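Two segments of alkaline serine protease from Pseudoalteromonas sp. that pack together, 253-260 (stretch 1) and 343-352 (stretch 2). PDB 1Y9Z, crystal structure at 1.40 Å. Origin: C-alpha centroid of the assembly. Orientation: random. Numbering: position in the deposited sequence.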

# COMPACT_ATOMS: atom_id res chain seq x y z
N ALA A 253 23.28 1.92 -12.81
CA ALA A 253 23.71 2.29 -14.15
C ALA A 253 23.82 3.80 -14.21
O ALA A 253 22.98 4.52 -13.66
N THR A 254 24.86 4.30 -14.87
CA THR A 254 25.08 5.73 -14.99
C THR A 254 25.35 6.12 -16.44
O THR A 254 26.10 5.45 -17.14
N GLY A 255 24.72 7.21 -16.87
CA GLY A 255 24.90 7.68 -18.23
C GLY A 255 24.08 8.92 -18.51
O GLY A 255 23.25 9.32 -17.69
N ALA A 256 24.30 9.54 -19.66
CA ALA A 256 23.56 10.73 -20.03
C ALA A 256 22.09 10.36 -20.23
O ALA A 256 21.78 9.33 -20.81
N LEU A 257 21.20 11.21 -19.73
CA LEU A 257 19.77 10.96 -19.85
C LEU A 257 19.29 11.26 -21.27
O LEU A 257 19.52 12.34 -21.80
N ALA A 258 18.63 10.28 -21.88
CA ALA A 258 18.09 10.42 -23.22
C ALA A 258 16.70 9.81 -23.24
O ALA A 258 16.45 8.79 -22.60
N GLU A 259 15.78 10.44 -23.96
CA GLU A 259 14.41 9.95 -24.02
C GLU A 259 14.04 9.32 -25.35
O GLU A 259 14.40 9.81 -26.41
N CYS A 260 13.30 8.21 -25.27
CA CYS A 260 12.84 7.52 -26.46
C CYS A 260 11.46 8.09 -26.75
O CYS A 260 10.48 7.72 -26.10
N ALA A 343 9.29 16.08 -15.46
CA ALA A 343 10.32 16.90 -14.83
C ALA A 343 11.69 16.44 -15.31
O ALA A 343 12.60 17.26 -15.51
N LEU A 344 11.84 15.14 -15.51
CA LEU A 344 13.09 14.57 -15.98
C LEU A 344 13.42 15.02 -17.40
O LEU A 344 14.58 15.00 -17.82
N LYS A 345 12.39 15.44 -18.15
CA LYS A 345 12.58 15.90 -19.52
C LYS A 345 13.53 17.10 -19.55
O LYS A 345 14.32 17.26 -20.48
N ALA A 346 13.44 17.94 -18.52
CA ALA A 346 14.27 19.13 -18.43
C ALA A 346 15.72 18.80 -18.09
O ALA A 346 16.60 19.65 -18.23
N LYS A 347 15.97 17.57 -17.66
CA LYS A 347 17.31 17.14 -17.30
C LYS A 347 17.99 16.29 -18.37
O LYS A 347 19.06 15.74 -18.14
N LEU A 348 17.36 16.18 -19.53
CA LEU A 348 17.91 15.39 -20.62
C LEU A 348 19.34 15.81 -20.97
O LEU A 348 19.64 17.00 -21.06
N GLY A 349 20.21 14.82 -21.15
CA GLY A 349 21.59 15.10 -21.48
C GLY A 349 22.52 15.09 -20.28
O GLY A 349 23.73 14.97 -20.43
N GLN A 350 21.94 15.20 -19.09
CA GLN A 350 22.73 15.21 -17.86
C GLN A 350 23.02 13.80 -17.35
O GLN A 350 22.23 12.88 -17.54
N SER A 351 24.16 13.65 -16.69
CA SER A 351 24.57 12.36 -16.14
C SER A 351 23.54 11.91 -15.11
O SER A 351 23.25 12.62 -14.15
N THR A 352 23.00 10.71 -15.32
CA THR A 352 21.99 10.17 -14.42
C THR A 352 22.34 8.76 -13.96
O THR A 352 22.86 7.95 -14.73

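Stretch 1 is an extended strand, and the side chains it sends against stretch 2 are concentrated in its second half. At the start, Ala253 points sideways and its CB comes no closer to stretch 2 than 6.2 Å, from Ala253 CB to Thr352 O. Thr254 also points sideways; its chi1 of -60° (m) leaves CG2 3.6 Å from Ser351 OG, a contact made by a residue that stays exposed. Gly255 has no side chain, and its backbone pairs with Thr352 in the antiparallel bridge: Gly255 N to Thr352 O is 2.9 Å, and Thr352 N to Gly255 O is 2.8 Å. Ala256 and Ser351 form the next, non-hydrogen-bonded pair, with their side chains on the same face of the sheet; Ala256 CB lies 3.8 Å from Gly349 O.

Leu257 is the centre of the packing, with 141 Å² covered. Its CA-to-CB bond points toward stretch 2, and chi1 of -175° (t) with chi2 of 64° (p) carries CD2 to 3.3 Å from Leu344 O and 4.3 Å from Leu344 CB. Leu257 CG meets Leu348 CD2 at 3.6 Å, while Leu257 CB sits 3.5 Å from Thr352 OG1. That hydroxyl, placed by a chi1 of -55° (m), donates to Gln350 O (OG1 to O, 3.1 Å) within its own stretch. Leu348 points sideways, but its m,t rotamer brings its end nearer.

Ala258 points away and adds little. Glu259 points toward stretch 2 again, and its t,t conformation with chi3 of 43° extends the carboxylate to Lys345, whose m,t,t,m chain starts sideways but ends close. The resulting salt bridge has Glu259 OE1 2.6 Å from Lys345 NZ, with a weak second hydrogen bond from Lys345 NZ to Glu259 OE2 at 2.9 Å. Glu259 CB also lies 4.0 Å from Leu348 CD2. Cys260, chi1 t, is out of reach and is covalently bonded elsewhere in the structure.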

# COMPACT_ATOMS: atom_id res chain seq x y z
CB ALA A 253 22.70 1.80 -15.19
CB THR A 254 26.28 6.18 -14.13
OG1 THR A 254 26.03 5.86 -12.76
CG2 THR A 254 26.49 7.69 -14.26
CB ALA A 256 24.12 11.33 -21.31
CB LEU A 257 18.99 11.83 -18.86
CG LEU A 257 17.47 11.60 -18.80
CD1 LEU A 257 17.19 10.18 -18.31
CD2 LEU A 257 16.83 12.62 -17.88
CB ALA A 258 18.99 9.69 -24.22
CB GLU A 259 13.42 11.07 -23.69
CG GLU A 259 11.98 10.74 -24.06
CD GLU A 259 10.98 11.72 -23.47
OE1 GLU A 259 11.24 12.94 -23.51
OE2 GLU A 259 9.92 11.26 -22.98
CB CYS A 260 12.74 6.02 -26.20
SG CYS A 260 12.26 5.07 -27.68
CB ALA A 343 10.23 16.78 -13.31
CB LEU A 344 13.04 13.04 -15.92
CG LEU A 344 13.10 12.45 -14.51
CD1 LEU A 344 12.80 10.95 -14.56
CD2 LEU A 344 14.47 12.71 -13.90
CB LYS A 345 11.25 16.31 -20.14
CG LYS A 345 10.36 15.16 -20.58
CD LYS A 345 9.05 15.69 -21.15
CE LYS A 345 8.21 14.58 -21.76
NZ LYS A 345 8.87 13.99 -22.97
CB ALA A 346 13.70 20.07 -17.38
CB LYS A 347 17.28 16.38 -15.98
CG LYS A 347 16.65 17.15 -14.83
CD LYS A 347 17.36 18.47 -14.59
CE LYS A 347 16.70 19.27 -13.48
NZ LYS A 347 17.37 20.58 -13.25
CB LEU A 348 17.03 15.50 -21.86
CG LEU A 348 15.64 14.85 -21.77
CD1 LEU A 348 14.88 15.08 -23.07
CD2 LEU A 348 15.80 13.36 -21.50
CB GLN A 350 22.01 16.02 -16.79
CG GLN A 350 21.90 17.51 -17.11
CD GLN A 350 21.18 18.30 -16.04
OE1 GLN A 350 21.51 18.23 -14.86
NE2 GLN A 350 20.18 19.07 -16.46
CB SER A 351 25.95 12.48 -15.48
OG SER A 351 26.39 11.22 -14.99
CB THR A 352 20.61 10.12 -15.11
OG1 THR A 352 20.28 11.42 -15.61
CG2 THR A 352 19.53 9.67 -14.14